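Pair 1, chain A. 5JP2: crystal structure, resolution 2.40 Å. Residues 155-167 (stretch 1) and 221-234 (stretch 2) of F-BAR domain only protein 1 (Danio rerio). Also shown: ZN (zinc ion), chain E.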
# COMPACT_ATOMS: atom_id res chain seq x y z
N GLY A 155 15.32 37.72 -6.99
CA GLY A 155 15.28 38.56 -5.81
C GLY A 155 14.57 37.87 -4.66
O GLY A 155 14.91 36.75 -4.28
N THR A 156 13.56 38.54 -4.11
CA THR A 156 12.83 38.03 -2.96
C THR A 156 11.67 37.12 -3.34
O THR A 156 11.01 36.57 -2.46
CB THR A 156 12.30 39.19 -2.11
OG1 THR A 156 11.63 40.13 -2.95
CG2 THR A 156 13.43 39.88 -1.38
N VAL A 157 11.41 36.96 -4.63
CA VAL A 157 10.28 36.20 -5.13
C VAL A 157 10.72 34.80 -5.50
O VAL A 157 11.68 34.62 -6.26
CB VAL A 157 9.63 36.91 -6.33
CG1 VAL A 157 8.49 36.09 -6.87
CG2 VAL A 157 9.13 38.27 -5.91
N THR A 158 10.03 33.80 -4.95
CA THR A 158 10.25 32.40 -5.26
C THR A 158 9.03 31.85 -5.98
O THR A 158 7.90 32.09 -5.55
CB THR A 158 10.48 31.60 -3.98
OG1 THR A 158 11.55 32.19 -3.24
CG2 THR A 158 10.81 30.17 -4.31
N ARG A 159 9.24 31.14 -7.07
CA ARG A 159 8.12 30.49 -7.73
C ARG A 159 8.35 28.99 -7.74
O ARG A 159 9.47 28.52 -7.97
CB ARG A 159 7.91 31.03 -9.13
CG ARG A 159 6.63 30.56 -9.78
CD ARG A 159 6.54 30.99 -11.23
NE ARG A 159 5.37 30.39 -11.87
CZ ARG A 159 5.42 29.30 -12.62
NH1 ARG A 159 6.58 28.69 -12.82
NH2 ARG A 159 4.31 28.82 -13.17
N VAL A 160 7.29 28.23 -7.48
CA VAL A 160 7.36 26.78 -7.44
C VAL A 160 6.23 26.23 -8.29
O VAL A 160 5.10 26.71 -8.20
CB VAL A 160 7.25 26.27 -5.99
CG1 VAL A 160 7.13 24.77 -5.95
CG2 VAL A 160 8.45 26.73 -5.19
N SER A 161 6.53 25.24 -9.12
CA SER A 161 5.53 24.61 -9.95
C SER A 161 5.70 23.10 -9.93
O SER A 161 6.81 22.59 -9.79
CB SER A 161 5.61 25.14 -11.37
OG SER A 161 6.68 24.54 -12.05
N LEU A 162 4.59 22.38 -10.08
CA LEU A 162 4.61 20.92 -10.09
C LEU A 162 3.74 20.37 -11.21
O LEU A 162 2.56 20.69 -11.30
CB LEU A 162 4.12 20.35 -8.76
CG LEU A 162 4.06 18.82 -8.68
CD1 LEU A 162 5.44 18.21 -8.58
CD2 LEU A 162 3.22 18.39 -7.51
N ASP A 163 4.33 19.53 -12.06
CA ASP A 163 3.57 18.75 -13.02
C ASP A 163 3.42 17.32 -12.48
O ASP A 163 4.36 16.75 -11.93
CB ASP A 163 4.25 18.73 -14.39
CG ASP A 163 4.38 20.11 -15.00
OD1 ASP A 163 3.62 21.02 -14.62
OD2 ASP A 163 5.24 20.31 -15.88
N TYR A 164 2.22 16.77 -12.59
CA TYR A 164 1.97 15.41 -12.17
C TYR A 164 1.31 14.62 -13.29
O TYR A 164 0.53 15.15 -14.08
CB TYR A 164 1.11 15.35 -10.91
CG TYR A 164 -0.19 16.12 -10.95
CD1 TYR A 164 -1.36 15.54 -11.41
CD2 TYR A 164 -0.24 17.43 -10.51
CE1 TYR A 164 -2.53 16.25 -11.43
CE2 TYR A 164 -1.40 18.14 -10.53
CZ TYR A 164 -2.54 17.55 -10.99
OH TYR A 164 -3.70 18.29 -11.00
N HIS A 165 1.68 13.36 -13.37
CA HIS A 165 1.26 12.51 -14.47
C HIS A 165 0.94 11.14 -13.91
O HIS A 165 1.83 10.48 -13.36
CB HIS A 165 2.38 12.45 -15.51
CG HIS A 165 2.16 11.45 -16.58
ND1 HIS A 165 0.98 11.34 -17.27
CD2 HIS A 165 2.97 10.48 -17.07
CE1 HIS A 165 1.07 10.35 -18.14
NE2 HIS A 165 2.27 9.81 -18.04
N CYS A 166 -0.29 10.70 -14.09
CA CYS A 166 -0.73 9.38 -13.65
C CYS A 166 -0.75 8.52 -14.90
O CYS A 166 -1.57 8.74 -15.79
CB CYS A 166 -2.10 9.46 -12.99
SG CYS A 166 -2.74 7.92 -12.46
N CYS A 167 0.08 7.51 -14.93
CA CYS A 167 0.38 7.02 -16.25
C CYS A 167 -0.04 5.58 -16.39
O CYS A 167 0.08 4.79 -15.44
CB CYS A 167 1.89 7.13 -16.52
SG CYS A 167 2.40 6.82 -18.21
N LYS A 221 -8.17 13.23 -17.13
CA LYS A 221 -8.39 12.83 -15.75
C LYS A 221 -7.08 12.62 -15.01
O LYS A 221 -7.03 12.81 -13.79
CB LYS A 221 -9.23 11.56 -15.70
CG LYS A 221 -10.53 11.65 -16.47
CD LYS A 221 -11.53 12.53 -15.78
CE LYS A 221 -12.87 12.43 -16.50
NZ LYS A 221 -13.92 13.18 -15.77
N GLY A 222 -6.02 12.24 -15.72
CA GLY A 222 -4.81 11.80 -15.08
C GLY A 222 -3.64 12.75 -14.95
O GLY A 222 -2.71 12.47 -14.18
N SER A 223 -3.64 13.87 -15.65
CA SER A 223 -2.48 14.74 -15.66
C SER A 223 -2.86 16.14 -15.23
O SER A 223 -4.03 16.52 -15.27
CB SER A 223 -1.86 14.79 -17.06
OG SER A 223 -1.43 13.50 -17.44
N GLY A 224 -1.87 16.92 -14.81
CA GLY A 224 -2.16 18.25 -14.34
C GLY A 224 -0.90 18.98 -13.97
O GLY A 224 0.21 18.48 -14.14
N THR A 225 -1.10 20.20 -13.47
CA THR A 225 -0.01 21.08 -13.09
C THR A 225 -0.54 22.04 -12.04
O THR A 225 -1.74 22.28 -11.96
CB THR A 225 0.54 21.84 -14.29
OG1 THR A 225 1.59 22.69 -13.85
CG2 THR A 225 -0.54 22.69 -14.88
N LEU A 226 0.36 22.54 -11.19
CA LEU A 226 -0.03 23.53 -10.19
C LEU A 226 1.21 24.32 -9.78
O LEU A 226 2.34 23.85 -9.95
CB LEU A 226 -0.68 22.88 -8.97
CG LEU A 226 0.10 21.81 -8.20
CD1 LEU A 226 1.02 22.42 -7.16
CD2 LEU A 226 -0.82 20.79 -7.55
N CYS A 227 1.00 25.51 -9.23
CA CYS A 227 2.13 26.36 -8.90
C CYS A 227 1.76 27.38 -7.85
O CYS A 227 0.58 27.68 -7.62
CB CYS A 227 2.65 27.09 -10.13
SG CYS A 227 1.47 28.22 -10.73
N ALA A 228 2.78 27.93 -7.22
CA ALA A 228 2.61 28.94 -6.20
C ALA A 228 3.82 29.85 -6.19
O ALA A 228 4.91 29.44 -6.59
CB ALA A 228 2.41 28.32 -4.82
N SER A 229 3.62 31.08 -5.72
CA SER A 229 4.68 32.07 -5.61
C SER A 229 4.45 32.91 -4.37
O SER A 229 3.31 33.07 -3.92
CB SER A 229 4.74 32.98 -6.83
OG SER A 229 3.51 33.67 -6.95
N TRP A 230 5.52 33.46 -3.83
CA TRP A 230 5.45 34.29 -2.64
C TRP A 230 6.69 35.17 -2.57
O TRP A 230 7.59 35.08 -3.41
CB TRP A 230 5.32 33.42 -1.39
CG TRP A 230 6.48 32.49 -1.22
CD1 TRP A 230 7.62 32.72 -0.52
CD2 TRP A 230 6.61 31.19 -1.78
NE1 TRP A 230 8.45 31.65 -0.60
CE2 TRP A 230 7.85 30.68 -1.37
CE3 TRP A 230 5.79 30.39 -2.57
CZ2 TRP A 230 8.30 29.43 -1.73
CZ3 TRP A 230 6.23 29.15 -2.93
CH2 TRP A 230 7.47 28.67 -2.51
N GLN A 231 6.74 36.03 -1.55
CA GLN A 231 7.89 36.88 -1.29
C GLN A 231 8.40 36.56 0.10
O GLN A 231 7.60 36.31 1.01
CB GLN A 231 7.57 38.37 -1.38
CG GLN A 231 7.40 38.90 -2.78
CD GLN A 231 6.85 40.30 -2.79
OE1 GLN A 231 6.77 40.96 -1.76
NE2 GLN A 231 6.39 40.75 -3.96
N CYS A 232 9.72 36.55 0.26
CA CYS A 232 10.34 36.26 1.55
C CYS A 232 11.47 37.26 1.77
O CYS A 232 12.40 37.33 0.96
CB CYS A 232 10.87 34.83 1.59
SG CYS A 232 10.64 34.01 3.18
N LEU A 233 11.38 38.02 2.86
CA LEU A 233 12.36 39.08 3.09
C LEU A 233 13.77 38.54 3.21
O LEU A 233 14.73 39.22 2.82
CB LEU A 233 11.99 39.88 4.34
N GLU A 234 13.93 37.32 3.72
CA GLU A 234 15.26 36.74 3.87
C GLU A 234 15.89 36.36 2.53
O GLU A 234 15.29 36.55 1.48
CB GLU A 234 15.19 35.50 4.77
ZN ZN E . 3.06 8.49 -18.94

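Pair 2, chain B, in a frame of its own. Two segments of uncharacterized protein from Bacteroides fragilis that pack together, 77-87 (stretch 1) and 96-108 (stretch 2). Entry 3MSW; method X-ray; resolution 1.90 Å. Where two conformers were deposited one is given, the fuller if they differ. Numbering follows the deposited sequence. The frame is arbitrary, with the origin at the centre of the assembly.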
# COMPACT_ATOMS: atom_id res chain seq x y z
N TYR B 77 15.40 -1.42 -7.38
CA TYR B 77 16.76 -1.13 -7.76
C TYR B 77 17.62 -2.36 -7.43
O TYR B 77 18.61 -2.25 -6.73
CB TYR B 77 17.29 0.09 -7.00
CG TYR B 77 16.42 1.32 -7.08
CD1 TYR B 77 16.51 2.20 -8.14
CD2 TYR B 77 15.56 1.65 -6.02
CE1 TYR B 77 15.74 3.36 -8.19
CE2 TYR B 77 14.79 2.81 -6.06
CZ TYR B 77 14.88 3.66 -7.15
OH TYR B 77 14.14 4.80 -7.21
N GLU B 78 17.17 -3.55 -7.90
CA GLU B 78 17.82 -4.86 -7.79
C GLU B 78 17.86 -5.34 -6.36
O GLU B 78 16.87 -5.93 -5.90
CB GLU B 78 19.20 -4.85 -8.47
CG GLU B 78 19.75 -6.21 -8.84
CD GLU B 78 21.10 -6.16 -9.52
OE1 GLU B 78 21.16 -5.65 -10.66
OE2 GLU B 78 22.10 -6.58 -8.90
N THR B 79 18.98 -5.06 -5.63
CA THR B 79 19.14 -5.44 -4.23
C THR B 79 18.34 -4.46 -3.32
O THR B 79 18.15 -4.75 -2.16
CB THR B 79 20.62 -5.51 -3.81
OG1 THR B 79 21.25 -4.23 -3.95
CG2 THR B 79 21.40 -6.60 -4.55
N GLU B 80 17.93 -3.30 -3.85
CA GLU B 80 17.20 -2.32 -3.05
C GLU B 80 15.77 -2.10 -3.53
O GLU B 80 15.54 -1.97 -4.73
CB GLU B 80 17.98 -0.99 -3.01
CG GLU B 80 17.28 0.07 -2.15
CD GLU B 80 17.98 1.40 -2.01
OE1 GLU B 80 19.23 1.45 -2.12
OE2 GLU B 80 17.28 2.40 -1.74
N THR B 81 14.82 -2.06 -2.59
CA THR B 81 13.42 -1.78 -2.87
C THR B 81 13.06 -0.59 -1.97
O THR B 81 13.27 -0.63 -0.75
CB THR B 81 12.48 -2.98 -2.56
OG1 THR B 81 12.88 -4.09 -3.34
CG2 THR B 81 11.00 -2.68 -2.89
N SER B 82 12.49 0.44 -2.58
CA SER B 82 12.05 1.64 -1.87
C SER B 82 10.51 1.73 -2.02
O SER B 82 10.01 1.59 -3.14
CB SER B 82 12.74 2.85 -2.49
OG SER B 82 12.57 4.03 -1.74
N VAL B 83 9.78 1.93 -0.90
CA VAL B 83 8.30 2.00 -0.84
C VAL B 83 7.89 3.35 -0.23
O VAL B 83 8.30 3.65 0.90
CB VAL B 83 7.71 0.80 -0.02
CG1 VAL B 83 6.19 0.84 0.02
CG2 VAL B 83 8.18 -0.55 -0.54
N GLU B 84 7.14 4.17 -0.97
CA GLU B 84 6.67 5.44 -0.42
C GLU B 84 5.18 5.39 -0.34
O GLU B 84 4.50 5.18 -1.37
CB GLU B 84 7.10 6.65 -1.28
CG GLU B 84 8.59 6.98 -1.14
CD GLU B 84 9.08 8.16 -1.95
OE1 GLU B 84 8.25 8.86 -2.57
OE2 GLU B 84 10.31 8.35 -2.00
N TYR B 85 4.66 5.66 0.86
CA TYR B 85 3.23 5.68 1.14
C TYR B 85 2.79 7.12 1.34
O TYR B 85 3.33 7.82 2.18
CB TYR B 85 2.97 4.86 2.41
CG TYR B 85 1.53 4.91 2.88
CD1 TYR B 85 0.53 4.23 2.19
CD2 TYR B 85 1.19 5.59 4.05
CE1 TYR B 85 -0.78 4.23 2.65
CE2 TYR B 85 -0.13 5.63 4.48
CZ TYR B 85 -1.11 4.93 3.80
OH TYR B 85 -2.41 4.97 4.23
N SER B 86 1.80 7.57 0.55
CA SER B 86 1.26 8.93 0.62
C SER B 86 -0.24 8.89 0.91
O SER B 86 -0.94 7.98 0.45
CB SER B 86 1.50 9.66 -0.70
OG SER B 86 2.88 9.90 -0.93
N VAL B 87 -0.73 9.86 1.67
CA VAL B 87 -2.14 9.94 2.05
C VAL B 87 -2.77 11.07 1.23
O VAL B 87 -2.18 12.15 1.12
CB VAL B 87 -2.28 10.17 3.58
CG1 VAL B 87 -3.75 10.29 4.00
CG2 VAL B 87 -1.63 9.04 4.36
N ASP B 96 -0.03 13.72 0.33
CA ASP B 96 1.02 14.04 1.29
C ASP B 96 1.87 12.79 1.58
O ASP B 96 1.33 11.76 1.99
CB ASP B 96 0.41 14.54 2.61
CG ASP B 96 -0.25 15.91 2.57
OD1 ASP B 96 0.00 16.67 1.60
OD2 ASP B 96 -1.00 16.23 3.52
N LEU B 97 3.21 12.89 1.41
CA LEU B 97 4.15 11.80 1.71
C LEU B 97 4.01 11.48 3.20
O LEU B 97 3.96 12.41 3.99
CB LEU B 97 5.60 12.24 1.36
CG LEU B 97 6.07 12.01 -0.09
CD1 LEU B 97 7.43 12.63 -0.31
CD2 LEU B 97 6.15 10.53 -0.43
N SER B 98 3.82 10.20 3.58
CA SER B 98 3.59 9.87 4.99
C SER B 98 4.63 8.89 5.57
O SER B 98 5.22 9.16 6.63
CB SER B 98 2.16 9.35 5.18
OG SER B 98 1.90 8.80 6.46
N LYS B 99 4.82 7.74 4.90
CA LYS B 99 5.75 6.69 5.35
C LYS B 99 6.67 6.26 4.22
O LYS B 99 6.27 6.26 3.05
CB LYS B 99 5.00 5.46 5.91
CG LYS B 99 4.05 5.73 7.10
CD LYS B 99 4.79 6.00 8.46
CE LYS B 99 5.92 5.04 8.88
NZ LYS B 99 5.45 3.75 9.48
N LYS B 100 7.90 5.86 4.57
CA LYS B 100 8.84 5.35 3.58
C LYS B 100 9.52 4.12 4.13
O LYS B 100 9.92 4.11 5.31
CB LYS B 100 9.86 6.41 3.15
CG LYS B 100 10.79 5.96 2.02
CD LYS B 100 11.83 7.00 1.70
CE LYS B 100 12.38 6.83 0.30
NZ LYS B 100 13.53 7.74 0.06
N TYR B 101 9.63 3.07 3.30
CA TYR B 101 10.32 1.84 3.69
C TYR B 101 11.38 1.48 2.70
O TYR B 101 11.13 1.59 1.49
CB TYR B 101 9.36 0.65 3.86
CG TYR B 101 8.16 1.01 4.70
CD1 TYR B 101 8.23 1.00 6.09
CD2 TYR B 101 6.96 1.38 4.11
CE1 TYR B 101 7.16 1.43 6.87
CE2 TYR B 101 5.88 1.81 4.88
CZ TYR B 101 5.98 1.81 6.26
OH TYR B 101 4.91 2.18 7.02
N ILE B 102 12.55 1.04 3.21
CA ILE B 102 13.65 0.60 2.35
C ILE B 102 14.03 -0.84 2.76
O ILE B 102 14.25 -1.11 3.94
CB ILE B 102 14.90 1.54 2.33
CG1 ILE B 102 14.55 2.97 1.85
CG2 ILE B 102 16.02 0.93 1.47
CD1 ILE B 102 15.72 3.98 2.02
N TYR B 103 14.11 -1.75 1.76
CA TYR B 103 14.51 -3.14 1.99
C TYR B 103 15.73 -3.43 1.13
O TYR B 103 15.68 -3.28 -0.08
CB TYR B 103 13.37 -4.12 1.64
CG TYR B 103 12.06 -3.77 2.30
CD1 TYR B 103 11.76 -4.21 3.59
CD2 TYR B 103 11.11 -2.99 1.64
CE1 TYR B 103 10.56 -3.87 4.21
CE2 TYR B 103 9.91 -2.64 2.25
CZ TYR B 103 9.65 -3.07 3.54
OH TYR B 103 8.44 -2.74 4.11
N ILE B 104 16.83 -3.81 1.78
CA ILE B 104 18.06 -4.14 1.11
C ILE B 104 18.29 -5.64 1.23
O ILE B 104 18.33 -6.17 2.34
CB ILE B 104 19.26 -3.30 1.66
CG1 ILE B 104 18.98 -1.78 1.41
CG2 ILE B 104 20.60 -3.74 1.02
CD1 ILE B 104 19.84 -0.86 2.21
N THR B 105 18.47 -6.33 0.08
CA THR B 105 18.81 -7.75 0.10
C THR B 105 20.22 -7.95 -0.44
O THR B 105 20.83 -7.01 -0.96
CB THR B 105 17.83 -8.60 -0.75
OG1 THR B 105 18.09 -8.37 -2.14
CG2 THR B 105 16.36 -8.37 -0.39
N ASP B 106 20.74 -9.18 -0.35
CA ASP B 106 22.01 -9.52 -1.00
C ASP B 106 21.63 -10.06 -2.40
O ASP B 106 20.46 -10.01 -2.78
CB ASP B 106 22.85 -10.52 -0.16
CG ASP B 106 22.25 -11.90 0.09
OD1 ASP B 106 21.29 -12.27 -0.61
OD2 ASP B 106 22.80 -12.64 0.94
N ASN B 107 22.60 -10.58 -3.14
CA ASN B 107 22.38 -11.11 -4.48
C ASN B 107 21.54 -12.41 -4.51
O ASN B 107 21.15 -12.83 -5.58
CB ASN B 107 23.75 -11.33 -5.17
CG ASN B 107 24.56 -10.07 -5.42
OD1 ASN B 107 25.80 -10.10 -5.43
ND2 ASN B 107 23.91 -8.94 -5.66
N ASN B 108 21.31 -13.05 -3.34
CA ASN B 108 20.51 -14.29 -3.24
C ASN B 108 19.10 -14.02 -2.74
O ASN B 108 18.35 -14.97 -2.49
CB ASN B 108 21.20 -15.35 -2.35
CG ASN B 108 22.62 -15.68 -2.72
OD1 ASN B 108 22.97 -15.85 -3.90
ND2 ASN B 108 23.48 -15.84 -1.72
O HOH W 1 15.97 -7.27 -3.65
O HOH W 2 14.92 -5.30 -1.94
O HOH W 3 15.05 5.88 -1.93

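Both pairs are two antiparallel strands joined edge to edge. Superposing N, CA and C of 14 central residues gives an RMSD of 0.5 Å, and the strands run at 168° to each other in pair 1 and 134° in pair 2. The shared ladder alternates hydrogen-bonded and non-hydrogen-bonded pairs: Val A160 N to Ala A228 O is 2.8 Å, and at the matched rung Thr B81 N to Tyr B103 O is 2.9 Å. The register stays constant in pair 1. In pair 2 it slips by one between Tyr B85 and Ser B86, a beta bulge in which Tyr B85 O accepts from both Ser B98 N (2.8 Å) and Lys B99 N (3.1 Å).

Consider first the face carrying Val A160, Leu A162 and Tyr A164, matched by Thr B81, Val B83 and Tyr B85. Val A160 and Thr B81 have side-chain centres only 0.3 Å apart, yet their surroundings differ. The partner of Val A160 is the small Ala A228, and Val A160 CG2 reaches Trp A230 CH2, 3.5 Å away. Thr B81 faces Tyr B103, the match of Ala A228, and its OG1 is linked to Tyr B103 O through water 2, at 2.8 Å from each.

Two residues on, at the next hydrogen-bonded pair, Leu A162 CB lies 4.1 Å from Leu A226 CD1. Val B83 is shorter but meets two rings: CG1 is 4.2 Å from Tyr B101 CD2, and CG2 is 3.9 Å from Tyr B103 CE2, at the ring edge.

The matched tyrosines diverge, their side-chain centres 3.8 Å apart. Tyr A164 has chi1 p and lies across the partner strand, with Gly A224 CA 3.7 Å from the centroid of the Tyr A164 ring, over its face. An ideal CB on Gly A224 would sit 2.2 Å from Tyr A164 OH, a clash, so this ring position depends on glycine. Tyr B85 has chi1 t; opposite it, Lys B99 does carry a side chain, and the two CB atoms, Tyr B85 CB and Lys B99 CB, are 4.1 Å apart.

On the other face, an acid recurs at Asp A163 and Glu B84, but the partner changes. Thr A225 OG1 donates to Asp A163 OD1 at 2.7 Å, whereas Glu B84 OE2 and Lys B100 NZ form a long salt bridge of 3.9 Å. Ser A161 and Ser B82 also match: Ser A161 CB packs 3.8 Å from Cys A227 CB, while Ser B82 OG and Lys B100 NZ each bond to water 3 at 3.1 Å.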